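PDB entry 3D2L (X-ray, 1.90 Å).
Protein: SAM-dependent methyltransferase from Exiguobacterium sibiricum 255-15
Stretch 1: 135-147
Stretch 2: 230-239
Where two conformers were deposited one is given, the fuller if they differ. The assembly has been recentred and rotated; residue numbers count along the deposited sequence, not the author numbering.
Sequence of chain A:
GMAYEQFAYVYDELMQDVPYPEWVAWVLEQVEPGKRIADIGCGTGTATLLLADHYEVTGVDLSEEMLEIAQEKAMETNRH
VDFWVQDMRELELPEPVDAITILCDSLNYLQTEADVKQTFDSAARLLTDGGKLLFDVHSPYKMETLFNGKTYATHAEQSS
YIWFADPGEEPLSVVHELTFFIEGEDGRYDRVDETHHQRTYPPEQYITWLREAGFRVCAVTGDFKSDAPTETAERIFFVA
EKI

Stretch 1 (135-147) FDVHSPYKMETLF
Stretch 2 230-239: TETAERIFFV

Antiparallel strand pairing and a helix N-terminus join residues 135-147 to residues 230-239, burying 829 Å² summed over both sides. Strands 135-138 and 235-239 run at 154° between their N-to-C directions, with extended phi/psi such as -138/163 at Val 137 and -110/128 at Ile 236. In register, Phe 135 faces Phe 238 (CA to CA 5.5 Å), Asp 136 Phe 237 (4.2 Å), Val 137 Ile 236 (5.3 Å) and His 138 Arg 235 (4.8 Å). The wide pairs carry the hydrogen bonds: Phe 135 N to Phe 238 O 3.2 Å, Phe 238 N to Phe 135 O 2.8 Å, Val 137 N to Ile 236 O 2.9 Å, and Ile 236 N to Val 137 O 2.8 Å. At the narrow pairs CA-H groups approach carbonyls, most closely Asp 136 CA to Ile 236 O at 3.1 Å. The ladder ends with Ser 139 N donating to Glu 234 O (3.2 Å).

Beyond the strand, Ser 139 (chi1 p) caps helix 140-144. Its OG donates to Ala 233 O (2.6 Å) and accepts from Lys 142 N (3.1 Å), so one hydroxyl ties the helix start to the type I turn 230-233.

On the sheet face bearing Phe 135, Val 137, Ile 236 and Phe 238, contacts are apolar. The rings of Phe 135 (p, chi2 91°) and Phe 238 (m, chi2 76°) lie near parallel, 14° between planes and centroids 4.7 Å apart, but slid so that they barely overlap; the offset sets Phe 238 CB 3.8 Å from the Phe 135 ring centroid, over its face. Val 137 (m) places CG2 3.7 Å from Phe 238 CE1. Two further CH-pi contacts use ring faces: Asp 136 CB lies 3.9 Å from the Phe 237 ring centroid, on the other sheet face, and Thr 232 CA 3.7 Å from the Tyr 141 ring centroid (Tyr 141 t, chi2 80°).

Charge is paired on the face of Asp 136 and Arg 235. Arg 235 (t, t, m, chi4 -82°) brings NH1 2.9 Å from Asp 136 OD2 in a salt bridge, the carboxylate (Asp 136 chi1 p) meeting the guanidinium edge. Lys 142, all t, extends along Glu 234, with CD 3.5 Å from Glu 234 O; its NZ comes 3.5 Å from Arg 235 NH2, two like charges without a hydrogen bond.

Two waters accept from Lys 142 NZ: water 1 (2.6 Å) donates to Glu 234 O (2.9 Å) and bonds His 138 ND1 (2.8 Å), while water 2 (2.8 Å) donates to Glu 234 OE1 (2.5 Å).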

ATOM      1  N   PHE A 135       5.386  -5.904   3.764  1.00 26.63           N
ATOM      2  CA  PHE A 135       4.689  -4.629   3.822  1.00 27.52           C
ATOM      3  C   PHE A 135       5.634  -3.524   4.296  1.00 27.71           C
ATOM      4  O   PHE A 135       6.616  -3.762   4.994  1.00 26.00           O
ATOM      5  CB  PHE A 135       3.419  -4.632   4.726  1.00 27.02           C
ATOM      6  CG  PHE A 135       3.690  -4.917   6.200  1.00 26.02           C
ATOM      7  CD1 PHE A 135       3.942  -3.894   7.095  1.00 28.86           C
ATOM      8  CD2 PHE A 135       3.677  -6.206   6.684  1.00 34.21           C
ATOM      9  CE1 PHE A 135       4.177  -4.149   8.430  1.00 29.98           C
ATOM     10  CE2 PHE A 135       3.894  -6.457   8.035  1.00 27.51           C
ATOM     11  CZ  PHE A 135       4.155  -5.442   8.890  1.00 28.60           C
ATOM     12  N   ASP A 136       5.307  -2.300   3.898  1.00 28.41           N
ATOM     13  CA  ASP A 136       6.054  -1.117   4.317  1.00 29.05           C
ATOM     14  C   ASP A 136       5.061  -0.116   4.894  1.00 28.20           C
ATOM     15  O   ASP A 136       3.905   0.016   4.403  1.00 28.14           O
ATOM     16  CB  ASP A 136       6.850  -0.496   3.166  1.00 28.38           C
ATOM     17  CG  ASP A 136       5.968  -0.147   1.970  1.00 29.14           C
ATOM     18  OD1 ASP A 136       5.562  -1.068   1.215  1.00 30.06           O
ATOM     19  OD2 ASP A 136       5.725   1.059   1.772  1.00 32.72           O
ATOM     20  N   VAL A 137       5.503   0.553   5.960  1.00 27.81           N
ATOM     21  CA  VAL A 137       4.654   1.490   6.707  1.00 27.99           C
ATOM     22  C   VAL A 137       5.404   2.735   7.092  1.00 28.92           C
ATOM     23  O   VAL A 137       6.634   2.770   7.058  1.00 28.64           O
ATOM     24  CB  VAL A 137       4.083   0.854   8.026  1.00 27.42           C
ATOM     25  CG1 VAL A 137       2.987  -0.191   7.733  1.00 28.67           C
ATOM     26  CG2 VAL A 137       5.189   0.262   8.901  1.00 27.51           C
ATOM     27  N   HIS A 138       4.650   3.769   7.443  1.00 28.57           N
ATOM     28  CA  HIS A 138       5.234   4.981   7.953  1.00 29.35           C
ATOM     29  C   HIS A 138       5.873   4.705   9.307  1.00 28.38           C
ATOM     30  O   HIS A 138       5.380   3.893  10.074  1.00 28.22           O
ATOM     31  CB  HIS A 138       4.173   6.082   8.165  1.00 26.52           C
ATOM     32  CG  HIS A 138       3.399   6.426   6.931  1.00 28.34           C
ATOM     33  ND1 HIS A 138       4.010   6.691   5.728  1.00 30.51           N
ATOM     34  CD2 HIS A 138       2.068   6.580   6.721  1.00 29.48           C
ATOM     35  CE1 HIS A 138       3.096   7.015   4.836  1.00 28.72           C
ATOM     36  NE2 HIS A 138       1.906   6.957   5.412  1.00 26.68           N
ATOM     37  N   SER A 139       6.970   5.404   9.574  1.00 30.79           N
ATOM     38  CA  SER A 139       7.614   5.356  10.854  1.00 31.99           C
ATOM     39  C   SER A 139       6.922   6.381  11.713  1.00 30.69           C
ATOM     40  O   SER A 139       6.298   7.309  11.167  1.00 29.88           O
ATOM     41  CB  SER A 139       9.051   5.787  10.720  1.00 31.25           C
ATOM     42  OG  SER A 139       9.098   7.117  10.220  1.00 32.50           O
ATOM     43  N   PRO A 140       7.011   6.232  13.052  1.00 29.87           N
ATOM     44  CA  PRO A 140       6.532   7.276  13.974  1.00 30.92           C
ATOM     45  C   PRO A 140       7.143   8.661  13.666  1.00 29.09           C
ATOM     46  O   PRO A 140       6.440   9.670  13.716  1.00 30.20           O
ATOM     47  CB  PRO A 140       7.004   6.765  15.333  1.00 29.26           C
ATOM     48  CG  PRO A 140       7.010   5.317  15.183  1.00 29.93           C
ATOM     49  CD  PRO A 140       7.511   5.063  13.796  1.00 32.52           C
ATOM     50  N   TYR A 141       8.424   8.701  13.305  1.00 30.45           N
ATOM     51  CA  TYR A 141       9.117   9.949  12.966  1.00 30.73           C
ATOM     52  C   TYR A 141       8.463  10.703  11.808  1.00 30.46           C
ATOM     53  O   TYR A 141       8.334  11.928  11.860  1.00 30.11           O
ATOM     54  CB  TYR A 141      10.589   9.648  12.638  1.00 35.03           C
ATOM     55  CG  TYR A 141      11.423  10.856  12.272  1.00 32.86           C
ATOM     56  CD1 TYR A 141      11.937  11.695  13.259  1.00 39.39           C
ATOM     57  CD2 TYR A 141      11.716  11.145  10.953  1.00 37.71           C
ATOM     58  CE1 TYR A 141      12.699  12.792  12.929  1.00 35.70           C
ATOM     59  CE2 TYR A 141      12.471  12.249  10.615  1.00 39.37           C
ATOM     60  CZ  TYR A 141      12.958  13.061  11.603  1.00 36.90           C
ATOM     61  OH  TYR A 141      13.721  14.144  11.270  1.00 44.55           O
ATOM     62  N   LYS A 142       8.054   9.980  10.760  1.00 32.86           N
ATOM     63  CA  LYS A 142       7.366  10.588   9.609  1.00 32.65           C
ATOM     64  C   LYS A 142       6.081  11.251  10.044  1.00 32.27           C
ATOM     65  O   LYS A 142       5.771  12.372   9.642  1.00 31.13           O
ATOM     66  CB  LYS A 142       7.055   9.551   8.539  1.00 33.27           C
ATOM     67  CG  LYS A 142       6.391  10.144   7.308  1.00 36.68           C
ATOM     68  CD  LYS A 142       6.488   9.209   6.166  1.00 38.27           C
ATOM     69  CE  LYS A 142       5.942   9.775   4.874  1.00 38.80           C
ATOM     70  NZ  LYS A 142       6.234   8.799   3.740  1.00 36.68           N
HETATM   71  N   MSE A 143       5.328  10.548  10.878  1.00 34.10           N
HETATM   72  CA  MSE A 143       4.074  11.084  11.404  0.50 36.22           C
HETATM   73  C   MSE A 143       4.328  12.388  12.146  1.00 38.07           C
HETATM   74  O   MSE A 143       3.564  13.344  12.011  1.00 41.41           O
HETATM   75  CB  MSE A 143       3.412  10.095  12.366  0.50 35.85           C
HETATM   76  CG  MSE A 143       3.183   8.689  11.816  0.50 35.11           C
HETATM   77 SE   MSE A 143       2.161   8.624  10.154  0.38 37.87          SE
HETATM   78  CE  MSE A 143       0.689   9.731  10.751  0.50 42.12           C
ATOM     79  N   GLU A 144       5.410  12.421  12.920  1.00 39.23           N
ATOM     80  CA  GLU A 144       5.715  13.590  13.731  0.50 39.60           C
ATOM     81  C   GLU A 144       6.391  14.733  12.958  1.00 39.40           C
ATOM     82  O   GLU A 144       6.521  15.836  13.491  1.00 40.78           O
ATOM     83  CB  GLU A 144       6.546  13.176  14.949  0.50 41.06           C
ATOM     84  CG  GLU A 144       5.948  12.026  15.810  0.50 44.41           C
ATOM     85  CD  GLU A 144       4.645  12.370  16.542  0.50 44.89           C
ATOM     86  OE1 GLU A 144       3.685  12.852  15.910  0.50 43.56           O
ATOM     87  OE2 GLU A 144       4.572  12.100  17.758  0.50 40.27           O
ATOM     88  N   THR A 145       6.791  14.493  11.704  1.00 39.25           N
ATOM     89  CA  THR A 145       7.435  15.527  10.873  1.00 38.68           C
ATOM     90  C   THR A 145       6.642  15.903   9.604  1.00 38.54           C
ATOM     91  O   THR A 145       5.980  16.941   9.576  1.00 40.94           O
ATOM     92  CB  THR A 145       8.908  15.142  10.496  1.00 37.86           C
ATOM     93  OG1 THR A 145       8.916  13.935   9.730  1.00 38.21           O
ATOM     94  CG2 THR A 145       9.802  14.976  11.756  1.00 32.80           C
ATOM     95  N   LEU A 146       6.681  15.040   8.581  1.00 38.16           N
ATOM     96  CA  LEU A 146       6.063  15.296   7.268  1.00 37.82           C
ATOM     97  C   LEU A 146       4.536  15.368   7.276  1.00 38.25           C
ATOM     98  O   LEU A 146       3.940  15.978   6.380  1.00 38.25           O
ATOM     99  CB  LEU A 146       6.520  14.238   6.234  1.00 37.58           C
ATOM    100  CG  LEU A 146       8.031  14.215   5.947  1.00 42.54           C
ATOM    101  CD1 LEU A 146       8.400  13.040   5.060  1.00 41.84           C
ATOM    102  CD2 LEU A 146       8.485  15.536   5.323  1.00 39.19           C
ATOM    103  N   PHE A 147       3.913  14.761   8.289  1.00 37.28           N
ATOM    104  CA  PHE A 147       2.462  14.797   8.411  1.00 36.58           C
ATOM    105  C   PHE A 147       2.019  15.631   9.595  1.00 36.36           C
ATOM    106  O   PHE A 147       0.875  15.533  10.000  1.00 38.33           O
ATOM    107  CB  PHE A 147       1.884  13.391   8.538  1.00 33.62           C
ATOM    108  CG  PHE A 147       2.099  12.508   7.314  1.00 35.59           C
ATOM    109  CD1 PHE A 147       2.100  13.039   6.030  1.00 32.66           C
ATOM    110  CD2 PHE A 147       2.197  11.136   7.462  1.00 32.24           C
ATOM    111  CE1 PHE A 147       2.281  12.204   4.905  1.00 32.36           C
ATOM    112  CE2 PHE A 147       2.341  10.316   6.366  1.00 35.11           C
ATOM    113  CZ  PHE A 147       2.373  10.846   5.104  1.00 32.17           C
ATOM    114  N   THR A 230      16.885   3.829  10.953  1.00 38.20           N
ATOM    115  CA  THR A 230      17.536   4.875  11.770  1.00 38.10           C
ATOM    116  C   THR A 230      16.404   5.622  12.486  1.00 38.12           C
ATOM    117  O   THR A 230      15.201   5.364  12.249  1.00 36.16           O
ATOM    118  CB  THR A 230      18.408   5.841  10.929  1.00 37.21           C
ATOM    119  OG1 THR A 230      17.590   6.663  10.095  1.00 34.20           O
ATOM    120  CG2 THR A 230      19.371   5.069  10.037  1.00 40.84           C
ATOM    121  N   GLU A 231      16.781   6.515  13.390  1.00 37.18           N
ATOM    122  CA  GLU A 231      15.811   7.279  14.176  1.00 38.12           C
ATOM    123  C   GLU A 231      15.075   8.338  13.333  1.00 35.81           C
ATOM    124  O   GLU A 231      14.065   8.881  13.770  1.00 35.69           O
ATOM    125  CB  GLU A 231      16.518   7.944  15.380  1.00 38.58           C
ATOM    126  N   THR A 232      15.621   8.661  12.166  1.00 35.43           N
ATOM    127  CA  THR A 232      15.020   9.611  11.253  1.00 36.45           C
ATOM    128  C   THR A 232      14.490   8.912   9.976  1.00 34.38           C
ATOM    129  O   THR A 232      14.202   9.561   8.957  1.00 33.86           O
ATOM    130  CB  THR A 232      16.014  10.708  10.861  1.00 37.29           C
ATOM    131  OG1 THR A 232      17.094  10.132  10.123  1.00 43.21           O
ATOM    132  CG2 THR A 232      16.529  11.424  12.090  1.00 30.91           C
ATOM    133  N   ALA A 233      14.382   7.593  10.041  1.00 33.14           N
ATOM    134  CA  ALA A 233      13.819   6.814   8.927  1.00 34.86           C
ATOM    135  C   ALA A 233      12.355   7.221   8.712  1.00 30.79           C
ATOM    136  O   ALA A 233      11.630   7.528   9.658  1.00 31.67           O
ATOM    137  CB  ALA A 233      13.936   5.305   9.208  1.00 33.89           C
ATOM    138  N   GLU A 234      11.931   7.245   7.462  1.00 31.74           N
ATOM    139  CA  GLU A 234      10.581   7.640   7.120  1.00 33.25           C
ATOM    140  C   GLU A 234       9.664   6.448   6.790  1.00 30.78           C
ATOM    141  O   GLU A 234       8.471   6.516   7.033  1.00 27.98           O
ATOM    142  CB  GLU A 234      10.617   8.643   5.967  1.00 32.07           C
ATOM    143  CG  GLU A 234      11.281   9.941   6.346  1.00 39.13           C
ATOM    144  CD  GLU A 234      11.492  10.882   5.158  1.00 39.98           C
ATOM    145  OE1 GLU A 234      10.948  10.625   4.061  1.00 41.65           O
ATOM    146  OE2 GLU A 234      12.216  11.887   5.332  1.00 47.27           O
ATOM    147  N   ARG A 235      10.227   5.375   6.229  1.00 27.24           N
ATOM    148  CA  ARG A 235       9.424   4.230   5.803  1.00 27.10           C
ATOM    149  C   ARG A 235      10.107   2.945   6.289  1.00 28.24           C
ATOM    150  O   ARG A 235      11.304   2.754   6.075  1.00 26.67           O
ATOM    151  CB  ARG A 235       9.287   4.249   4.287  1.00 26.17           C
ATOM    152  CG  ARG A 235       8.378   3.221   3.707  1.00 22.51           C
ATOM    153  CD  ARG A 235       8.272   3.367   2.196  1.00 30.47           C
ATOM    154  NE  ARG A 235       7.659   4.649   1.853  1.00 32.00           N
ATOM    155  CZ  ARG A 235       6.354   4.888   1.843  1.00 33.92           C
ATOM    156  NH1 ARG A 235       5.495   3.922   2.098  1.00 32.74           N
ATOM    157  NH2 ARG A 235       5.911   6.105   1.556  1.00 32.46           N
ATOM    158  N   ILE A 236       9.338   2.101   6.965  1.00 27.17           N
ATOM    159  CA  ILE A 236       9.842   0.864   7.552  1.00 25.01           C
ATOM    160  C   ILE A 236       9.303  -0.346   6.801  1.00 25.73           C
ATOM    161  O   ILE A 236       8.107  -0.475   6.587  1.00 26.81           O
ATOM    162  CB  ILE A 236       9.566   0.827   9.053  1.00 25.80           C
ATOM    163  CG1 ILE A 236      10.111   2.119   9.682  1.00 33.10           C
ATOM    164  CG2 ILE A 236      10.214  -0.452   9.703  1.00 23.10           C
ATOM    165  CD1 ILE A 236      10.175   2.137  11.158  1.00 41.52           C
ATOM    166  N   PHE A 237      10.212  -1.223   6.384  1.00 27.97           N
ATOM    167  CA  PHE A 237       9.885  -2.384   5.586  1.00 27.25           C
ATOM    168  C   PHE A 237       9.974  -3.619   6.443  1.00 27.40           C
ATOM    169  O   PHE A 237      10.930  -3.785   7.191  1.00 26.66           O
ATOM    170  CB  PHE A 237      10.858  -2.490   4.388  1.00 28.77           C
ATOM    171  CG  PHE A 237      10.754  -1.336   3.429  1.00 27.12           C
ATOM    172  CD1 PHE A 237      11.232  -0.086   3.779  1.00 30.52           C
ATOM    173  CD2 PHE A 237      10.182  -1.497   2.176  1.00 32.47           C
ATOM    174  CE1 PHE A 237      11.116   0.995   2.905  1.00 29.61           C
ATOM    175  CE2 PHE A 237      10.075  -0.411   1.297  1.00 29.89           C
ATOM    176  CZ  PHE A 237      10.555   0.827   1.674  1.00 28.95           C
ATOM    177  N   PHE A 238       8.972  -4.491   6.328  1.00 27.37           N
ATOM    178  CA  PHE A 238       8.917  -5.743   7.101  1.00 25.27           C
ATOM    179  C   PHE A 238       8.839  -6.916   6.170  1.00 25.95           C
ATOM    180  O   PHE A 238       8.071  -6.889   5.211  1.00 27.18           O
ATOM    181  CB  PHE A 238       7.654  -5.803   7.932  1.00 26.41           C
ATOM    182  CG  PHE A 238       7.632  -4.828   9.048  1.00 22.72           C
ATOM    183  CD1 PHE A 238       7.379  -3.486   8.797  1.00 27.10           C
ATOM    184  CD2 PHE A 238       7.849  -5.249  10.331  1.00 25.91           C
ATOM    185  CE1 PHE A 238       7.371  -2.569   9.847  1.00 26.21           C
ATOM    186  CE2 PHE A 238       7.839  -4.337  11.386  1.00 28.06           C
ATOM    187  CZ  PHE A 238       7.620  -3.013  11.126  1.00 24.87           C
ATOM    188  N   VAL A 239       9.582  -7.967   6.494  1.00 28.50           N
ATOM    189  CA  VAL A 239       9.532  -9.214   5.757  1.00 25.93           C
ATOM    190  C   VAL A 239       9.264 -10.229   6.829  1.00 28.10           C
ATOM    191  O   VAL A 239      10.000 -10.289   7.837  1.00 27.12           O
ATOM    192  CB  VAL A 239      10.866  -9.561   5.004  1.00 24.70           C
ATOM    193  CG1 VAL A 239      10.716 -10.893   4.209  1.00 27.95           C
ATOM    194  CG2 VAL A 239      11.261  -8.414   4.072  1.00 27.76           C
TER
HETATM  195  O   HOH W   1       6.621   6.472   4.851  1.00 29.37           O
HETATM  196  O   HOH W   2       8.954   9.364   3.197  1.00 44.68           O